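Local coordinates for twin-arginine translocation pathway signal protein (Burkholderia phytofirmans, PDB 2RJO) that binds beta-D-galactopyranose in the cleft of a periplasmic binding protein fold and probably serves as a sugar receptor for uptake or signalling, at residues 65-71 with 90-96; 71-75 with 145-149; 176-180 with 204-208. All coordinates share one frame; numbering follows the deposited sequence.

Contact 1 of 3, residues 65-71 with 90-96; sequences LVLNVDP and YVTTIWN. With GAL (beta-D-galactopyranose), chain B.
Backbone ladder bonds join Leu65-Val69 to Tyr90-Ile94 as parallel strands whose axes differ by 6° and approach to 4.7 Å. Leu67 shows the alternation: its N donates to Tyr90 O (2.9 Å) and its O accepts from Thr92 N (2.8 Å). The last rung, Ile94 N to Val69 O, bends to 135° at the hydrogen.

Apolar contacts cover the face carrying Leu67, Val69 and Val91, where Val91 CG2 lies 3.8 Å from Val69 CG1. On the other face Asn68 OD1 rests against Ile94 CG1, while Asn68 ND2 is held by the carbonyls of Leu256 and Gly257.

Polar contacts gather at the C-terminal ends. Asn96 ND2 donates to Pro71 O at 2.6 Å and, weakly, to galactose O6; that hydroxyl donates to Asp70 OD1 (2.8 Å). Asp70 CG, anti to the backbone N (chi1 -180°), also brings OD2, hydrogen-bonded to Tyr20 OH, to the edge of the Trp95 ring. Sugar C4 lies over one face of that ring, and Trp95 NE1 bonds to Tyr19 OH.

Helix 74-87 completes the beta-alpha-beta unit; strands 7-12 and 110-115 flank the pair, and helix 253-268 packs against the Asn68 face.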
loop_
_atom_site.group_PDB
_atom_site.type_symbol
_atom_site.label_atom_id
_atom_site.label_comp_id
_atom_site.label_asym_id
_atom_site.label_seq_id
_atom_site.Cartn_x
_atom_site.Cartn_y
_atom_site.Cartn_z
ATOM N N LEU A 65 19.832 -10.072 10.250
ATOM C CA LEU A 65 18.590 -9.313 10.201
ATOM C C LEU A 65 17.631 -9.741 9.087
ATOM O O LEU A 65 18.053 -10.187 8.020
ATOM C CB LEU A 65 18.942 -7.825 10.048
ATOM C CG LEU A 65 17.881 -6.795 9.642
ATOM C CD1 LEU A 65 16.956 -6.492 10.799
ATOM C CD2 LEU A 65 18.578 -5.513 9.195
ATOM N N VAL A 66 16.338 -9.604 9.360
ATOM C CA VAL A 66 15.292 -9.918 8.398
ATOM C C VAL A 66 14.462 -8.646 8.250
ATOM O O VAL A 66 13.773 -8.229 9.179
ATOM C CB VAL A 66 14.376 -11.059 8.881
ATOM C CG1 VAL A 66 13.227 -11.253 7.901
ATOM C CG2 VAL A 66 15.174 -12.347 9.001
ATOM N N LEU A 67 14.538 -8.041 7.073
ATOM C CA LEU A 67 13.839 -6.798 6.794
ATOM C C LEU A 67 12.635 -6.895 5.857
ATOM O O LEU A 67 12.703 -7.535 4.808
ATOM C CB LEU A 67 14.838 -5.800 6.215
ATOM C CG LEU A 67 14.289 -4.436 5.816
ATOM C CD1 LEU A 67 13.861 -3.701 7.069
ATOM C CD2 LEU A 67 15.346 -3.657 5.073
ATOM N N ASN A 68 11.533 -6.258 6.249
ATOM C CA ASN A 68 10.321 -6.204 5.432
ATOM C C ASN A 68 10.128 -4.719 5.177
ATOM O O ASN A 68 9.674 -3.992 6.060
ATOM C CB ASN A 68 9.111 -6.767 6.182
ATOM C CG ASN A 68 7.851 -6.755 5.332
ATOM O OD1 ASN A 68 7.929 -6.695 4.110
ATOM N ND2 ASN A 68 6.687 -6.831 5.976
ATOM N N VAL A 69 10.473 -4.269 3.974
ATOM C CA VAL A 69 10.403 -2.848 3.651
ATOM C C VAL A 69 9.528 -2.399 2.483
ATOM O O VAL A 69 9.441 -3.059 1.446
ATOM C CB VAL A 69 11.836 -2.296 3.405
ATOM C CG1 VAL A 69 12.498 -3.074 2.266
ATOM C CG2 VAL A 69 11.793 -0.807 3.074
ATOM N N ASP A 70 8.894 -1.248 2.683
ATOM C CA ASP A 70 8.039 -0.590 1.699
ATOM C C ASP A 70 8.916 0.606 1.286
ATOM O O ASP A 70 8.896 1.644 1.940
ATOM C CB ASP A 70 6.755 -0.093 2.384
ATOM C CG ASP A 70 5.792 0.614 1.428
ATOM O OD1 ASP A 70 6.238 1.199 0.416
ATOM O OD2 ASP A 70 4.573 0.598 1.702
ATOM N N PRO A 71 9.721 0.459 0.214
ATOM C CA PRO A 71 10.598 1.538 -0.257
ATOM C C PRO A 71 9.886 2.865 -0.497
ATOM O O PRO A 71 8.862 2.910 -1.176
ATOM C CB PRO A 71 11.190 0.961 -1.543
ATOM C CG PRO A 71 11.279 -0.489 -1.233
ATOM C CD PRO A 71 9.923 -0.751 -0.602
ATOM N N TYR A 90 18.357 -10.856 4.961
ATOM C CA TYR A 90 17.271 -11.247 4.065
ATOM C C TYR A 90 16.235 -10.131 4.014
ATOM O O TYR A 90 15.859 -9.580 5.053
ATOM C CB TYR A 90 16.635 -12.539 4.567
ATOM C CG TYR A 90 17.544 -13.736 4.412
ATOM C CD1 TYR A 90 17.408 -14.593 3.327
ATOM C CD2 TYR A 90 18.604 -13.958 5.296
ATOM C CE1 TYR A 90 18.299 -15.633 3.109
ATOM C CE2 TYR A 90 19.510 -15.003 5.085
ATOM C CZ TYR A 90 19.347 -15.834 3.982
ATOM O OH TYR A 90 20.237 -16.854 3.729
ATOM N N VAL A 91 15.760 -9.804 2.817
ATOM C CA VAL A 91 14.805 -8.713 2.682
ATOM C C VAL A 91 13.629 -8.990 1.759
ATOM O O VAL A 91 13.761 -9.678 0.748
ATOM C CB VAL A 91 15.521 -7.448 2.169
ATOM C CG1 VAL A 91 16.086 -7.711 0.773
ATOM C CG2 VAL A 91 14.561 -6.264 2.146
ATOM N N THR A 92 12.483 -8.429 2.122
ATOM C CA THR A 92 11.260 -8.558 1.346
ATOM C C THR A 92 10.818 -7.139 1.001
ATOM O O THR A 92 10.856 -6.252 1.849
ATOM C CB THR A 92 10.149 -9.270 2.159
ATOM O OG1 THR A 92 10.410 -10.678 2.179
ATOM C CG2 THR A 92 8.770 -9.027 1.544
ATOM N N THR A 93 10.413 -6.935 -0.246
ATOM C CA THR A 93 9.970 -5.621 -0.704
ATOM C C THR A 93 8.457 -5.556 -0.863
ATOM O O THR A 93 7.818 -6.545 -1.202
ATOM C CB THR A 93 10.635 -5.254 -2.053
ATOM O OG1 THR A 93 12.001 -4.897 -1.822
ATOM C CG2 THR A 93 9.933 -4.077 -2.695
ATOM N N ILE A 94 7.897 -4.378 -0.614
ATOM C CA ILE A 94 6.462 -4.168 -0.735
ATOM C C ILE A 94 6.176 -2.939 -1.592
ATOM O O ILE A 94 6.717 -1.870 -1.335
ATOM C CB ILE A 94 5.802 -3.916 0.642
ATOM C CG1 ILE A 94 6.245 -4.974 1.654
ATOM C CG2 ILE A 94 4.288 -3.950 0.499
ATOM C CD1 ILE A 94 5.727 -6.359 1.353
ATOM N N TRP A 95 5.333 -3.095 -2.609
ATOM C CA TRP A 95 4.932 -1.977 -3.464
ATOM C C TRP A 95 5.928 -1.366 -4.451
ATOM O O TRP A 95 5.747 -1.476 -5.658
ATOM C CB TRP A 95 4.380 -0.826 -2.603
ATOM C CG TRP A 95 3.034 -1.072 -1.933
ATOM C CD1 TRP A 95 2.747 -0.933 -0.608
ATOM C CD2 TRP A 95 1.812 -1.493 -2.563
ATOM N NE1 TRP A 95 1.426 -1.244 -0.368
ATOM C CE2 TRP A 95 0.831 -1.589 -1.549
ATOM C CE3 TRP A 95 1.454 -1.797 -3.878
ATOM C CZ2 TRP A 95 -0.485 -1.978 -1.817
ATOM C CZ3 TRP A 95 0.135 -2.189 -4.143
ATOM C CH2 TRP A 95 -0.808 -2.274 -3.117
ATOM N N ASN A 96 6.967 -0.708 -3.939
ATOM C CA ASN A 96 7.922 -0.002 -4.798
ATOM C C ASN A 96 9.265 -0.660 -5.119
ATOM O O ASN A 96 9.983 -1.113 -4.233
ATOM C CB ASN A 96 8.203 1.393 -4.213
ATOM C CG ASN A 96 6.943 2.199 -3.953
ATOM O OD1 ASN A 96 6.157 2.461 -4.857
ATOM N ND2 ASN A 96 6.750 2.600 -2.702
HETATM C C1 GAL B . 1.072 4.393 1.167
HETATM C C2 GAL B . -0.302 4.051 0.546
HETATM C C3 GAL B . -0.266 2.592 0.039
HETATM C C4 GAL B . 0.852 2.463 -1.010
HETATM C C5 GAL B . 2.181 2.858 -0.306
HETATM C C6 GAL B . 3.309 2.752 -1.311
HETATM O O1 GAL B . 1.050 5.758 1.625
HETATM O O2 GAL B . -1.320 4.180 1.537
HETATM O O3 GAL B . -1.512 2.252 -0.567
HETATM O O4 GAL B . 0.590 3.372 -2.079
HETATM O O5 GAL B . 2.122 4.244 0.170
HETATM O O6 GAL B . 4.508 3.107 -0.651
#

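Contact 2 of 3, residues 71-75 with 145-149; sequences PNDSA and IFSNV
Across the ligand cleft of this periplasmic binding protein fold, Asp73 and Ser74, at the start of helix 74-87, face the type I turn Ile145-Asn148 that leads into helix 149-163. The turn is closed by Asn148 N to Ile145 O at 3.1 Å. The two segments bury 245 Å² between them.

Among the polar contacts, Ser74 OG donates to Ser147 O, a weak bond at 3.3 Å; a chi1 of -52° swings this hydroxyl away from its own carbonyl and out across the gap. The carboxylate of Asp73 faces Ser147 and Asn148, its plane 75° from the Asn148 amide, though the approach of Asp73 OD1 to Ser147 OG is doubtfully short. Asn148 belongs to the galactose pocket, its side chain about 3 Å from the sugar at the nearest atoms. Nearby, the side chain of Asn72 bonds to Ser47 and Arg13, which tethers this loop to its own half of the protein.

Apolar groups border the polar ones. Ile145 CG2 reaches to 3.8 Å from Asp73 OD1, while Ile145 CD1 stands 4.2 Å from Asn72 O; the same side chain also packs on Asp177 and Trp178. At the other end Val149 CG2 meets the hydroxyl of Ser74, with Val149 CG2 to Ser74 OG at 3.5 Å.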
loop_
_atom_site.group_PDB
_atom_site.type_symbol
_atom_site.label_atom_id
_atom_site.label_comp_id
_atom_site.label_asym_id
_atom_site.label_seq_id
_atom_site.Cartn_x
_atom_site.Cartn_y
_atom_site.Cartn_z
ATOM N N PRO A 71 9.721 0.459 0.214
ATOM C CA PRO A 71 10.598 1.538 -0.257
ATOM C C PRO A 71 9.886 2.865 -0.497
ATOM O O PRO A 71 8.862 2.910 -1.176
ATOM C CB PRO A 71 11.190 0.961 -1.543
ATOM C CG PRO A 71 11.279 -0.489 -1.233
ATOM C CD PRO A 71 9.923 -0.751 -0.602
ATOM N N ASN A 72 10.446 3.930 0.071
ATOM C CA ASN A 72 9.907 5.287 -0.063
ATOM C C ASN A 72 9.703 5.616 -1.546
ATOM O O ASN A 72 8.694 6.202 -1.929
ATOM C CB ASN A 72 10.875 6.286 0.579
ATOM C CG ASN A 72 10.382 7.709 0.504
ATOM O OD1 ASN A 72 9.269 8.017 0.942
ATOM N ND2 ASN A 72 11.217 8.600 -0.043
ATOM N N ASP A 73 10.668 5.223 -2.369
ATOM C CA ASP A 73 10.603 5.439 -3.813
ATOM C C ASP A 73 11.125 4.158 -4.455
ATOM O O ASP A 73 11.831 3.379 -3.817
ATOM C CB ASP A 73 11.475 6.638 -4.235
ATOM C CG ASP A 73 10.647 7.817 -4.768
ATOM O OD1 ASP A 73 9.508 7.577 -5.245
ATOM O OD2 ASP A 73 11.137 8.983 -4.729
ATOM N N SER A 74 10.778 3.937 -5.713
ATOM C CA SER A 74 11.217 2.732 -6.405
ATOM C C SER A 74 12.734 2.617 -6.559
ATOM O O SER A 74 13.264 1.514 -6.668
ATOM C CB SER A 74 10.542 2.654 -7.773
ATOM O OG SER A 74 9.139 2.790 -7.614
ATOM N N ALA A 75 13.431 3.747 -6.561
ATOM C CA ALA A 75 14.886 3.746 -6.700
ATOM C C ALA A 75 15.554 3.180 -5.453
ATOM O O ALA A 75 16.524 2.424 -5.557
ATOM C CB ALA A 75 15.391 5.159 -6.950
ATOM N N ILE A 145 2.626 9.609 -4.594
ATOM C CA ILE A 145 3.951 10.013 -5.060
ATOM C C ILE A 145 4.134 9.595 -6.520
ATOM O O ILE A 145 3.960 8.435 -6.879
ATOM C CB ILE A 145 5.064 9.394 -4.178
ATOM C CG1 ILE A 145 4.946 9.954 -2.757
ATOM C CG2 ILE A 145 6.447 9.704 -4.759
ATOM C CD1 ILE A 145 5.852 9.286 -1.743
ATOM N N PHE A 146 4.458 10.570 -7.355
ATOM C CA PHE A 146 4.653 10.378 -8.787
ATOM C C PHE A 146 5.348 9.081 -9.219
ATOM O O PHE A 146 4.803 8.307 -10.010
ATOM C CB PHE A 146 5.409 11.602 -9.343
ATOM C CG PHE A 146 5.978 11.404 -10.716
ATOM C CD1 PHE A 146 5.160 11.037 -11.781
ATOM C CD2 PHE A 146 7.342 11.590 -10.944
ATOM C CE1 PHE A 146 5.702 10.855 -13.071
ATOM C CE2 PHE A 146 7.895 11.414 -12.214
ATOM C CZ PHE A 146 7.077 11.043 -13.283
ATOM N N SER A 147 6.545 8.840 -8.700
ATOM C CA SER A 147 7.311 7.659 -9.084
ATOM C C SER A 147 6.936 6.304 -8.469
ATOM O O SER A 147 7.427 5.271 -8.933
ATOM C CB SER A 147 8.801 7.923 -8.849
ATOM O OG SER A 147 9.054 8.230 -7.485
ATOM N N ASN A 148 6.097 6.292 -7.433
ATOM C CA ASN A 148 5.682 5.034 -6.784
ATOM C C ASN A 148 4.916 4.114 -7.738
ATOM O O ASN A 148 4.028 4.560 -8.467
ATOM C CB ASN A 148 4.801 5.333 -5.564
ATOM C CG ASN A 148 5.606 5.682 -4.326
ATOM O OD1 ASN A 148 6.738 6.163 -4.417
ATOM N ND2 ASN A 148 5.014 5.458 -3.153
ATOM N N VAL A 149 5.248 2.826 -7.720
ATOM C CA VAL A 149 4.585 1.871 -8.599
ATOM C C VAL A 149 3.066 1.799 -8.395
ATOM O O VAL A 149 2.316 1.713 -9.366
ATOM C CB VAL A 149 5.183 0.470 -8.443
ATOM C CG1 VAL A 149 4.503 -0.502 -9.391
ATOM C CG2 VAL A 149 6.679 0.512 -8.736
#

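Contact 3 of 3, residues 176-180 with 204-208; sequences ADWNS and ANDDM. With GAL (beta-D-galactopyranose), chain B.
The sugar-binding wall of the second lobe is built here, where the loop after strand 168-175 meets the start of helix 206-218. Trp178 is the third residue of the type I' turn Ala176-Asn179 and turns one ring face to the galactose, whose O4 lies 3.1 Å above the plane, offset toward the rim and nearest Trp178 CZ2. The edge of the same ring meets the other segment: Trp178 CZ3 lies 3.6 Å from Ala204 O, and Trp178 CE3 the same distance from Asn205 CG, with ring and amide planes 66° apart. Ala204 CB adds an apolar contact to CZ3.

Asn205 uses both ends of its amide. ND2 donates to sugar O2 at 3.1 Å, nearly straight at 160°, and weakly to Trp178 O. OD1 caps the helix, accepting from Met208 N from above the carbonyl plane. With CG between the backbone N and carbonyl carbon (chi1 82°), the amide can serve helix and sugar together.

A second link pairs Ser180 N with Asp207 OD2 at 2.9 Å, approached from above the carboxylate plane. Met208, a selenomethionine, bends at chi3 and lays SE 3.3 Å from Ala176 CB, beside the turn backbone.

Around this junction, helix 149-163 packs against Trp178 through Pro150, Ala151 and Arg154, helix 180-194 adds Ala183 beside Ala176 and Met208, and strand 137-143 bonds to the backbone of both segments.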
loop_
_atom_site.group_PDB
_atom_site.type_symbol
_atom_site.label_atom_id
_atom_site.label_comp_id
_atom_site.label_asym_id
_atom_site.label_seq_id
_atom_site.Cartn_x
_atom_site.Cartn_y
_atom_site.Cartn_z
ATOM N N ALA A 176 -0.937 14.289 -4.243
ATOM C CA ALA A 176 -0.995 14.727 -2.850
ATOM C C ALA A 176 -0.065 13.868 -1.982
ATOM O O ALA A 176 -0.151 13.878 -0.751
ATOM C CB ALA A 176 -2.422 14.661 -2.337
ATOM N N ASP A 177 0.809 13.116 -2.649
ATOM C CA ASP A 177 1.799 12.270 -1.987
ATOM C C ASP A 177 1.282 11.372 -0.850
ATOM O O ASP A 177 1.935 11.275 0.192
ATOM C CB ASP A 177 2.941 13.134 -1.424
ATOM C CG ASP A 177 3.730 13.867 -2.503
ATOM O OD1 ASP A 177 3.894 13.328 -3.617
ATOM O OD2 ASP A 177 4.210 14.987 -2.217
ATOM N N TRP A 178 0.125 10.734 -1.041
ATOM C CA TRP A 178 -0.467 9.837 -0.031
ATOM C C TRP A 178 -0.843 10.508 1.302
ATOM O O TRP A 178 -1.274 9.828 2.235
ATOM C CB TRP A 178 0.499 8.697 0.304
ATOM C CG TRP A 178 1.127 7.984 -0.873
ATOM C CD1 TRP A 178 2.462 7.861 -1.127
ATOM C CD2 TRP A 178 0.454 7.236 -1.900
ATOM N NE1 TRP A 178 2.663 7.079 -2.237
ATOM C CE2 TRP A 178 1.451 6.684 -2.732
ATOM C CE3 TRP A 178 -0.894 6.982 -2.197
ATOM C CZ2 TRP A 178 1.138 5.885 -3.847
ATOM C CZ3 TRP A 178 -1.204 6.187 -3.306
ATOM C CH2 TRP A 178 -0.190 5.651 -4.115
ATOM N N ASN A 179 -0.686 11.826 1.390
ATOM C CA ASN A 179 -0.938 12.570 2.627
ATOM C C ASN A 179 -2.283 13.312 2.664
ATOM O O ASN A 179 -2.596 14.073 1.752
ATOM C CB ASN A 179 0.224 13.551 2.812
ATOM C CG ASN A 179 0.231 14.206 4.168
ATOM O OD1 ASN A 179 -0.664 14.980 4.499
ATOM N ND2 ASN A 179 1.249 13.901 4.970
ATOM N N SER A 180 -3.074 13.100 3.715
ATOM C CA SER A 180 -4.379 13.768 3.817
ATOM C C SER A 180 -4.234 15.269 3.977
ATOM O O SER A 180 -5.057 16.027 3.481
ATOM C CB SER A 180 -5.183 13.232 5.004
ATOM O OG SER A 180 -4.572 13.590 6.227
ATOM N N ALA A 204 -6.166 8.048 -4.761
ATOM C CA ALA A 204 -5.268 6.902 -4.912
ATOM C C ALA A 204 -5.086 6.058 -3.639
ATOM O O ALA A 204 -4.543 4.961 -3.711
ATOM C CB ALA A 204 -3.908 7.366 -5.447
ATOM N N ASN A 205 -5.505 6.578 -2.485
ATOM C CA ASN A 205 -5.436 5.828 -1.221
ATOM C C ASN A 205 -6.430 6.424 -0.225
ATOM O O ASN A 205 -6.994 7.484 -0.482
ATOM C CB ASN A 205 -3.997 5.804 -0.662
ATOM C CG ASN A 205 -3.629 7.056 0.111
ATOM O OD1 ASN A 205 -4.027 8.159 -0.244
ATOM N ND2 ASN A 205 -2.834 6.889 1.160
ATOM N N ASP A 206 -6.680 5.736 0.889
ATOM C CA ASP A 206 -7.637 6.233 1.878
ATOM C C ASP A 206 -7.279 7.551 2.552
ATOM O O ASP A 206 -8.144 8.401 2.748
ATOM C CB ASP A 206 -7.886 5.193 2.980
ATOM C CG ASP A 206 -8.699 4.009 2.496
ATOM O OD1 ASP A 206 -9.183 4.052 1.346
ATOM O OD2 ASP A 206 -8.856 3.038 3.265
ATOM N N ASP A 207 -6.011 7.717 2.919
ATOM C CA ASP A 207 -5.591 8.934 3.592
ATOM C C ASP A 207 -5.967 10.177 2.784
ATOM O O ASP A 207 -6.509 11.124 3.340
ATOM C CB ASP A 207 -4.082 8.911 3.857
ATOM C CG ASP A 207 -3.700 9.685 5.107
ATOM O OD1 ASP A 207 -4.268 9.394 6.183
ATOM O OD2 ASP A 207 -2.830 10.584 5.035
HETATM N N MSE A 208 -5.699 10.161 1.479
HETATM C CA MSE A 208 -6.022 11.304 0.626
HETATM C C MSE A 208 -7.543 11.470 0.498
HETATM O O MSE A 208 -8.045 12.587 0.409
HETATM C CB MSE A 208 -5.376 11.158 -0.770
HETATM C CG MSE A 208 -3.836 11.105 -0.774
HETATM SE SE MSE A 208 -3.029 11.423 -2.389
HETATM C CE MSE A 208 -3.567 10.017 -3.317
HETATM C C1 GAL B . 1.072 4.393 1.167
HETATM C C2 GAL B . -0.302 4.051 0.546
HETATM C C3 GAL B . -0.266 2.592 0.039
HETATM C C4 GAL B . 0.852 2.463 -1.010
HETATM C C5 GAL B . 2.181 2.858 -0.306
HETATM C C6 GAL B . 3.309 2.752 -1.311
HETATM O O1 GAL B . 1.050 5.758 1.625
HETATM O O2 GAL B . -1.320 4.180 1.537
HETATM O O3 GAL B . -1.512 2.252 -0.567
HETATM O O4 GAL B . 0.590 3.372 -2.079
HETATM O O5 GAL B . 2.122 4.244 0.170
HETATM O O6 GAL B . 4.508 3.107 -0.651
#

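From the N terminus, contact 1 closes first: residues 65-71 and 90-96 bracket helix 74-87 in a beta-alpha-beta unit of the first lobe. Contact 2 starts at the shared Pro71, before contact 1 has closed, and ends at 145-149, so the two cross along the chain; contact 2 therefore joins the first lobe to the second across the cleft. They also touch, Asn96 OD1 probably bonding to Val149 N. Contact 3 follows in series and closes a shorter loop, through helix 180-194 and strand 198-203, within the second lobe. Contacts 1 and 3, with centres about 22 Å apart, both reach the galactose. Contact 2 also borders the sugar through Asn148, and touches contact 3 where Ile145 and Asn148 approach Trp178.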